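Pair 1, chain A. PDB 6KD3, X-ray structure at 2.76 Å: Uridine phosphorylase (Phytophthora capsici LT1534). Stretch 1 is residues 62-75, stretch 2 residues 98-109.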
# COMPACT_ATOMS: atom_id res chain seq x y z
N SER A 62 5.29 -8.96 0.66
CA SER A 62 5.75 -8.92 -0.73
C SER A 62 5.71 -10.30 -1.36
O SER A 62 6.22 -11.27 -0.78
CB SER A 62 7.16 -8.33 -0.79
OG SER A 62 7.95 -8.79 0.29
N ALA A 63 5.15 -10.38 -2.58
CA ALA A 63 5.16 -11.60 -3.39
C ALA A 63 6.56 -12.18 -3.56
O ALA A 63 6.73 -13.20 -4.24
CB ALA A 63 4.56 -11.33 -4.77
N GLU A 64 7.57 -11.52 -3.00
CA GLU A 64 8.84 -12.17 -2.74
C GLU A 64 8.76 -13.10 -1.54
O GLU A 64 9.56 -14.03 -1.42
CB GLU A 64 9.93 -11.13 -2.53
CG GLU A 64 10.47 -11.07 -1.15
N ARG A 65 7.79 -12.91 -0.65
CA ARG A 65 7.60 -13.84 0.45
C ARG A 65 6.51 -14.86 0.12
O ARG A 65 6.80 -16.06 -0.01
CB ARG A 65 7.27 -13.08 1.75
CG ARG A 65 7.89 -13.73 2.98
CD ARG A 65 7.61 -12.99 4.27
NE ARG A 65 8.48 -11.84 4.52
CZ ARG A 65 8.49 -11.16 5.67
NH1 ARG A 65 7.71 -11.54 6.69
NH2 ARG A 65 9.30 -10.12 5.83
N MET A 66 5.27 -14.39 -0.06
CA MET A 66 4.13 -15.29 -0.18
C MET A 66 4.29 -16.29 -1.31
O MET A 66 3.72 -17.38 -1.23
CB MET A 66 2.86 -14.49 -0.33
CG MET A 66 2.58 -13.67 0.94
SD MET A 66 2.31 -14.64 2.45
CE MET A 66 3.83 -14.30 3.33
N THR A 67 5.07 -15.95 -2.34
CA THR A 67 5.48 -16.96 -3.32
C THR A 67 6.30 -18.07 -2.66
O THR A 67 6.02 -19.26 -2.85
CB THR A 67 6.26 -16.31 -4.45
OG1 THR A 67 5.48 -16.35 -5.64
N HIS A 68 7.32 -17.70 -1.89
CA HIS A 68 8.11 -18.69 -1.17
C HIS A 68 7.23 -19.52 -0.25
O HIS A 68 7.25 -20.76 -0.30
CB HIS A 68 9.22 -18.02 -0.36
N PHE A 69 6.43 -18.86 0.58
CA PHE A 69 5.57 -19.57 1.52
C PHE A 69 4.53 -20.42 0.79
O PHE A 69 4.13 -21.46 1.30
CB PHE A 69 4.91 -18.58 2.48
CG PHE A 69 3.71 -19.14 3.20
CD1 PHE A 69 3.81 -20.28 3.97
CD2 PHE A 69 2.49 -18.52 3.10
CE1 PHE A 69 2.72 -20.79 4.61
CE2 PHE A 69 1.38 -19.03 3.74
CZ PHE A 69 1.49 -20.16 4.49
N ALA A 70 4.10 -20.01 -0.41
CA ALA A 70 3.25 -20.88 -1.21
C ALA A 70 4.03 -22.08 -1.75
O ALA A 70 3.41 -23.06 -2.21
CB ALA A 70 2.61 -20.09 -2.36
N GLN A 71 5.36 -22.03 -1.72
CA GLN A 71 6.12 -23.23 -2.02
C GLN A 71 6.36 -24.06 -0.76
O GLN A 71 6.37 -25.29 -0.83
CB GLN A 71 7.45 -22.87 -2.69
CG GLN A 71 7.33 -22.58 -4.20
N SER A 72 6.54 -23.39 0.38
CA SER A 72 6.81 -24.11 1.63
C SER A 72 5.57 -24.82 2.15
O SER A 72 5.61 -26.00 2.49
CB SER A 72 7.35 -23.14 2.68
OG SER A 72 8.20 -23.82 3.56
N VAL A 73 4.44 -24.10 2.22
CA VAL A 73 3.19 -24.72 2.62
C VAL A 73 2.66 -25.70 1.58
O VAL A 73 1.69 -26.41 1.85
CB VAL A 73 2.14 -23.64 2.92
CG1 VAL A 73 1.48 -23.21 1.65
CG2 VAL A 73 1.12 -24.15 3.94
N ALA A 74 3.27 -25.75 0.39
CA ALA A 74 3.06 -26.88 -0.50
C ALA A 74 3.96 -28.04 -0.12
O ALA A 74 3.60 -29.20 -0.32
CB ALA A 74 3.34 -26.47 -1.95
N LYS A 75 5.12 -27.73 0.45
CA LYS A 75 6.03 -28.77 0.88
C LYS A 75 5.51 -29.51 2.11
O LYS A 75 5.80 -30.70 2.28
CB LYS A 75 7.41 -28.17 1.16
N LEU A 98 -0.93 -13.84 -6.33
CA LEU A 98 -1.67 -14.84 -5.59
C LEU A 98 -1.15 -16.21 -5.98
O LEU A 98 -0.44 -16.36 -6.97
CB LEU A 98 -3.18 -14.73 -5.87
CG LEU A 98 -4.14 -15.94 -5.81
N PHE A 99 -1.45 -17.20 -5.16
CA PHE A 99 -1.26 -18.58 -5.54
C PHE A 99 -2.47 -19.35 -5.03
O PHE A 99 -3.36 -18.79 -4.39
CB PHE A 99 0.08 -19.11 -5.01
CG PHE A 99 1.27 -18.29 -5.41
N LYS A 100 -2.53 -20.64 -5.38
CA LYS A 100 -3.48 -21.58 -4.76
C LYS A 100 -2.79 -22.94 -4.63
O LYS A 100 -2.75 -23.72 -5.60
CB LYS A 100 -4.78 -21.72 -5.53
CG LYS A 100 -5.60 -22.91 -5.00
CD LYS A 100 -7.03 -22.93 -5.49
CE LYS A 100 -7.95 -23.83 -4.66
NZ LYS A 100 -7.42 -25.06 -4.00
N VAL A 101 -2.28 -23.21 -3.43
CA VAL A 101 -1.85 -24.55 -3.06
C VAL A 101 -2.91 -25.15 -2.13
O VAL A 101 -3.20 -24.59 -1.07
CB VAL A 101 -0.46 -24.52 -2.41
CG1 VAL A 101 -0.43 -23.52 -1.28
CG2 VAL A 101 -0.08 -25.92 -1.93
N GLY A 102 -3.49 -26.29 -2.53
CA GLY A 102 -4.44 -27.01 -1.71
C GLY A 102 -5.49 -26.09 -1.13
O GLY A 102 -5.94 -25.13 -1.78
N PRO A 103 -5.87 -26.31 0.11
CA PRO A 103 -6.85 -25.40 0.72
C PRO A 103 -6.26 -24.04 1.03
O PRO A 103 -6.95 -23.21 1.63
CB PRO A 103 -7.27 -26.12 2.01
CG PRO A 103 -6.11 -26.98 2.36
CD PRO A 103 -5.47 -27.39 1.03
N VAL A 104 -4.99 -23.78 0.70
CA VAL A 104 -4.33 -22.57 1.18
C VAL A 104 -4.46 -21.49 0.11
O VAL A 104 -4.27 -21.75 -1.09
CB VAL A 104 -2.84 -22.80 1.53
CG1 VAL A 104 -2.35 -21.69 2.47
CG2 VAL A 104 -2.61 -24.17 2.13
N LEU A 105 -4.75 -20.27 0.55
CA LEU A 105 -4.77 -19.11 -0.34
C LEU A 105 -3.68 -18.14 0.14
O LEU A 105 -3.91 -17.30 1.02
CB LEU A 105 -6.16 -18.47 -0.37
CG LEU A 105 -6.29 -17.10 -1.03
CD1 LEU A 105 -5.65 -17.13 -2.40
CD2 LEU A 105 -7.75 -16.67 -1.13
N VAL A 106 -2.49 -18.26 -0.45
CA VAL A 106 -1.36 -17.39 -0.13
C VAL A 106 -1.40 -16.15 -1.03
O VAL A 106 -1.14 -16.25 -2.23
CB VAL A 106 -0.03 -18.13 -0.29
CG1 VAL A 106 1.04 -17.37 0.47
N ALA A 107 -1.64 -14.98 -0.44
CA ALA A 107 -1.93 -13.75 -1.19
C ALA A 107 -1.16 -12.57 -0.62
O ALA A 107 -1.53 -12.06 0.44
CB ALA A 107 -3.43 -13.44 -1.15
N ASN A 108 -0.16 -12.07 -1.35
CA ASN A 108 0.49 -10.83 -0.91
C ASN A 108 -0.50 -9.66 -0.96
O ASN A 108 -1.65 -9.80 -1.36
CB ASN A 108 1.72 -10.53 -1.78
CG ASN A 108 1.39 -10.45 -3.26
N HIS A 109 -0.05 -8.48 -0.53
CA HIS A 109 -1.01 -7.40 -0.28
C HIS A 109 -0.37 -6.03 -0.14
O HIS A 109 -0.98 -5.16 0.51
CB HIS A 109 -1.86 -7.69 0.97
CG HIS A 109 -1.16 -7.47 2.28
ND1 HIS A 109 -0.64 -6.24 2.66
CD2 HIS A 109 -0.92 -8.30 3.33
CE1 HIS A 109 -0.08 -6.35 3.86
NE2 HIS A 109 -0.24 -7.59 4.28

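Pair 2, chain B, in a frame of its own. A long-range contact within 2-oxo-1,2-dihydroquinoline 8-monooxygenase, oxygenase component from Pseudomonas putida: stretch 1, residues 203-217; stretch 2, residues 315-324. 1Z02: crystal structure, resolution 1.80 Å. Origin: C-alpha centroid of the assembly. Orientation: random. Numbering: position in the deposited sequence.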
# COMPACT_ATOMS: atom_id res chain seq x y z
N ARG B 203 17.12 11.36 10.00
CA ARG B 203 15.70 11.13 9.83
C ARG B 203 15.41 10.38 8.55
O ARG B 203 16.04 10.62 7.52
CB ARG B 203 14.96 12.47 9.79
CG ARG B 203 15.19 13.36 10.99
CD ARG B 203 14.56 14.73 10.78
NE ARG B 203 15.43 15.62 10.01
CZ ARG B 203 15.07 16.83 9.59
NH1 ARG B 203 13.87 17.31 9.83
NH2 ARG B 203 15.91 17.59 8.94
N THR B 204 14.44 9.47 8.61
CA THR B 204 14.08 8.69 7.43
C THR B 204 13.47 9.62 6.39
O THR B 204 12.55 10.40 6.69
CB THR B 204 13.08 7.59 7.79
OG1 THR B 204 13.62 6.77 8.83
CG2 THR B 204 12.81 6.71 6.58
N GLY B 205 14.01 9.55 5.18
CA GLY B 205 13.52 10.35 4.07
C GLY B 205 12.68 9.48 3.16
O GLY B 205 12.98 8.31 2.95
N PHE B 206 11.60 10.03 2.62
CA PHE B 206 10.72 9.25 1.76
C PHE B 206 11.00 9.54 0.30
O PHE B 206 10.59 10.56 -0.23
CB PHE B 206 9.28 9.54 2.14
CG PHE B 206 9.03 9.39 3.60
CD1 PHE B 206 9.02 10.50 4.44
CD2 PHE B 206 8.93 8.12 4.16
CE1 PHE B 206 8.91 10.34 5.83
CE2 PHE B 206 8.83 7.96 5.54
CZ PHE B 206 8.82 9.08 6.37
N GLY B 207 11.74 8.63 -0.31
CA GLY B 207 12.15 8.73 -1.69
C GLY B 207 13.53 8.12 -1.83
O GLY B 207 14.18 7.83 -0.83
N ASN B 208 13.97 7.95 -3.07
CA ASN B 208 15.27 7.36 -3.37
C ASN B 208 16.44 8.23 -2.90
O ASN B 208 16.36 9.46 -2.97
CB ASN B 208 15.39 7.11 -4.87
CG ASN B 208 16.69 6.43 -5.23
OD1 ASN B 208 16.85 5.23 -5.01
ND2 ASN B 208 17.62 7.19 -5.79
N TRP B 209 17.52 7.58 -2.46
CA TRP B 209 18.70 8.28 -1.96
C TRP B 209 19.44 9.22 -2.92
O TRP B 209 19.92 10.27 -2.49
CB TRP B 209 19.71 7.27 -1.40
CG TRP B 209 20.46 6.49 -2.44
CD1 TRP B 209 20.04 5.38 -3.10
CD2 TRP B 209 21.77 6.80 -2.96
NE1 TRP B 209 20.99 4.97 -4.01
CE2 TRP B 209 22.06 5.82 -3.94
CE3 TRP B 209 22.71 7.80 -2.70
CZ2 TRP B 209 23.27 5.82 -4.66
CZ3 TRP B 209 23.90 7.80 -3.42
CH2 TRP B 209 24.17 6.81 -4.39
N ARG B 210 19.54 8.84 -4.19
CA ARG B 210 20.24 9.66 -5.18
C ARG B 210 19.62 11.04 -5.32
O ARG B 210 20.33 12.04 -5.42
CB ARG B 210 20.24 8.95 -6.54
CG ARG B 210 20.94 7.61 -6.55
CD ARG B 210 20.63 6.81 -7.83
NE ARG B 210 19.24 6.39 -7.90
CZ ARG B 210 18.73 5.65 -8.88
NH1 ARG B 210 17.44 5.32 -8.85
NH2 ARG B 210 19.50 5.23 -9.87
N ILE B 211 18.29 11.10 -5.34
CA ILE B 211 17.59 12.36 -5.48
C ILE B 211 17.86 13.27 -4.28
O ILE B 211 17.94 14.48 -4.41
CB ILE B 211 16.07 12.13 -5.61
CG1 ILE B 211 15.79 11.28 -6.85
CG2 ILE B 211 15.34 13.45 -5.70
CD1 ILE B 211 16.41 11.81 -8.17
N ALA B 212 17.97 12.67 -3.11
CA ALA B 212 18.25 13.41 -1.89
C ALA B 212 19.70 13.90 -1.88
O ALA B 212 19.97 15.05 -1.55
CB ALA B 212 17.98 12.53 -0.67
N CYS B 213 20.63 13.01 -2.24
CA CYS B 213 22.05 13.34 -2.27
C CYS B 213 22.37 14.51 -3.19
O CYS B 213 23.11 15.42 -2.81
CB CYS B 213 22.87 12.11 -2.71
SG CYS B 213 24.68 12.40 -2.85
N GLU B 214 21.82 14.49 -4.40
CA GLU B 214 22.08 15.56 -5.36
C GLU B 214 21.59 16.92 -4.88
O GLU B 214 22.20 17.95 -5.18
CB GLU B 214 21.49 15.21 -6.73
CG GLU B 214 22.19 13.99 -7.33
CD GLU B 214 21.72 13.60 -8.72
OE1 GLU B 214 22.14 12.51 -9.19
OE2 GLU B 214 20.95 14.37 -9.34
N ASN B 215 20.50 16.93 -4.12
CA ASN B 215 19.98 18.17 -3.59
C ASN B 215 20.97 18.71 -2.56
O ASN B 215 21.18 19.91 -2.47
CB ASN B 215 18.61 17.95 -2.95
CG ASN B 215 18.29 18.96 -1.85
OD1 ASN B 215 18.66 18.76 -0.69
ND2 ASN B 215 17.61 20.06 -2.21
N GLY B 216 21.58 17.80 -1.81
CA GLY B 216 22.53 18.17 -0.78
C GLY B 216 23.62 19.12 -1.22
O GLY B 216 23.96 20.04 -0.47
N PHE B 217 24.19 18.90 -2.40
CA PHE B 217 25.26 19.76 -2.88
C PHE B 217 24.87 20.63 -4.08
O PHE B 217 25.73 21.09 -4.82
CB PHE B 217 26.52 18.93 -3.20
CG PHE B 217 26.34 17.94 -4.32
CD1 PHE B 217 26.62 18.30 -5.64
CD2 PHE B 217 25.94 16.63 -4.04
CE1 PHE B 217 26.49 17.37 -6.67
CE2 PHE B 217 25.81 15.69 -5.06
CZ PHE B 217 26.09 16.06 -6.38
N TYR B 315 28.26 17.86 7.81
CA TYR B 315 28.39 16.65 7.01
C TYR B 315 27.03 16.01 6.86
O TYR B 315 26.24 16.01 7.80
CB TYR B 315 29.32 15.64 7.68
CG TYR B 315 30.77 16.06 7.75
CD1 TYR B 315 31.38 16.33 8.98
CD2 TYR B 315 31.54 16.17 6.59
CE1 TYR B 315 32.72 16.69 9.05
CE2 TYR B 315 32.88 16.52 6.65
CZ TYR B 315 33.46 16.78 7.88
OH TYR B 315 34.79 17.15 7.95
N GLU B 316 26.76 15.46 5.68
CA GLU B 316 25.49 14.79 5.44
C GLU B 316 25.67 13.47 4.70
O GLU B 316 26.59 13.30 3.90
CB GLU B 316 24.53 15.66 4.63
CG GLU B 316 24.25 17.02 5.23
CD GLU B 316 23.10 17.72 4.53
OE1 GLU B 316 22.89 17.49 3.32
OE2 GLU B 316 22.40 18.52 5.20
N TRP B 317 24.78 12.54 5.01
CA TRP B 317 24.75 11.23 4.37
C TRP B 317 23.30 11.04 3.95
O TRP B 317 22.40 11.63 4.54
CB TRP B 317 25.13 10.14 5.38
CG TRP B 317 26.60 10.01 5.65
CD1 TRP B 317 27.48 9.18 5.02
CD2 TRP B 317 27.35 10.71 6.65
NE1 TRP B 317 28.73 9.32 5.56
CE2 TRP B 317 28.68 10.25 6.56
CE3 TRP B 317 27.03 11.68 7.62
CZ2 TRP B 317 29.70 10.73 7.40
CZ3 TRP B 317 28.04 12.16 8.46
CH2 TRP B 317 29.36 11.68 8.34
N TYR B 318 23.09 10.23 2.92
CA TYR B 318 21.76 9.93 2.39
C TYR B 318 21.84 8.42 2.21
O TYR B 318 21.90 7.90 1.09
CB TYR B 318 21.56 10.66 1.05
CG TYR B 318 22.10 12.09 1.08
CD1 TYR B 318 23.45 12.34 0.85
CD2 TYR B 318 21.28 13.17 1.40
CE1 TYR B 318 23.97 13.63 0.95
CE2 TYR B 318 21.79 14.47 1.50
CZ TYR B 318 23.14 14.69 1.27
OH TYR B 318 23.66 15.96 1.38
N VAL B 319 21.86 7.73 3.34
CA VAL B 319 22.00 6.28 3.38
C VAL B 319 20.80 5.52 2.85
O VAL B 319 19.70 5.62 3.39
CB VAL B 319 22.30 5.80 4.81
CG1 VAL B 319 22.63 4.30 4.78
CG2 VAL B 319 23.46 6.63 5.41
N PRO B 320 21.00 4.76 1.77
CA PRO B 320 19.87 4.00 1.22
C PRO B 320 19.39 2.93 2.19
O PRO B 320 20.20 2.26 2.84
CB PRO B 320 20.43 3.42 -0.08
CG PRO B 320 21.89 3.36 0.15
CD PRO B 320 22.21 4.59 0.95
N ILE B 321 18.07 2.83 2.33
CA ILE B 321 17.46 1.83 3.21
C ILE B 321 16.91 0.76 2.28
O ILE B 321 17.25 -0.42 2.39
CB ILE B 321 16.33 2.45 4.05
CG1 ILE B 321 16.91 3.50 4.99
CG2 ILE B 321 15.61 1.36 4.83
CD1 ILE B 321 15.88 4.28 5.76
N THR B 322 16.04 1.20 1.37
CA THR B 322 15.47 0.33 0.34
C THR B 322 15.71 1.18 -0.90
O THR B 322 16.51 2.12 -0.87
CB THR B 322 13.94 0.07 0.52
OG1 THR B 322 13.22 1.30 0.47
CG2 THR B 322 13.67 -0.65 1.83
N ASP B 323 15.04 0.87 -2.00
CA ASP B 323 15.24 1.66 -3.20
C ASP B 323 14.35 2.90 -3.23
O ASP B 323 14.44 3.70 -4.15
CB ASP B 323 15.00 0.81 -4.45
CG ASP B 323 13.58 0.28 -4.53
OD1 ASP B 323 12.93 0.10 -3.48
OD2 ASP B 323 13.13 0.04 -5.66
N ASP B 324 13.48 3.07 -2.23
CA ASP B 324 12.65 4.27 -2.21
C ASP B 324 12.59 4.96 -0.85
O ASP B 324 11.70 5.76 -0.61
CB ASP B 324 11.25 3.98 -2.76
CG ASP B 324 10.37 3.21 -1.80
OD1 ASP B 324 9.18 3.02 -2.14
OD2 ASP B 324 10.86 2.79 -0.73
O HOH W 1 17.04 4.84 -1.39
O HOH W 2 14.77 4.73 -7.15
O HOH W 3 22.01 19.62 1.91

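The sharpest difference between these two contacts lies at one strand position, Val A106 in pair 1 and Tyr B318 in pair 2, where the same gap between helix and strand is occupied by a small aliphatic side chain in one protein and by a whole aromatic ring in the other. The backbones hardly register the change. In each pair a helix packs alongside a strand and runs nearly antiparallel to it, at 164° with a closest axis approach of 7.9 Å in pair 1 and at 171° and 8.0 Å in pair 2; fourteen central residues superpose with an RMSD of 0.7 Å. Even the buried surface is alike, 525 and 527 Å².

Helix residues Met A66, Phe A69, Ala A70 and Val A73 match Trp B209, Ala B212, Cys B213 and Gly B216, while Val A104, Val A106 and Asn A108 in the second stretch match Glu B316, Tyr B318 and Pro B320. Side chains alternate along it, so these three point toward the helix in both proteins.

Pair 1 shares the filling among several side chains. Val A106 CG1 lies 3.5 Å from Met A66 CB and 3.2 Å from Phe A69 CD2, and Ala A70 CB approaches Val A106 CB at 3.9 Å. One turn further on, Val A73 CG2 reaches Val A104 CG2 at 4.1 Å, and Val A73 CG1 meets Val A101 CG1 at 3.5 Å.

Pair 2 concentrates the work in Tyr B318, the residue with the largest covered area. Its ring lies against the helix, with Cys B213 CA over the face, 3.5 Å from the ring centroid, and Ala B212 CB 3.9 Å from Tyr B318 CD2. The tip of the side chain meets bare backbone: Tyr B318 OH comes to 3.3 Å from Gly B216 CA, and a CB on that glycine would clash with the hydroxyl. Where Val A73 supplies bulk, Gly B216 therefore supplies room. The hydroxyl is not left unpaired, since Tyr B318 OH donates a 2.6 Å hydrogen bond to Glu B316 OE1, and water 3 links that same oxygen to Gly B216 O.

Earlier along the helix, Met A66 CG packs 4.2 Å from Asn A108 CB, whereas the matching Trp B209 receives Pro B320 over one ring face, with Trp B209 CD1 3.6 Å from Pro B320 CB. The principle is that the same helix-to-strand spacing can be filled by different sets of side chains, provided that bulk on one side is met by room on the other.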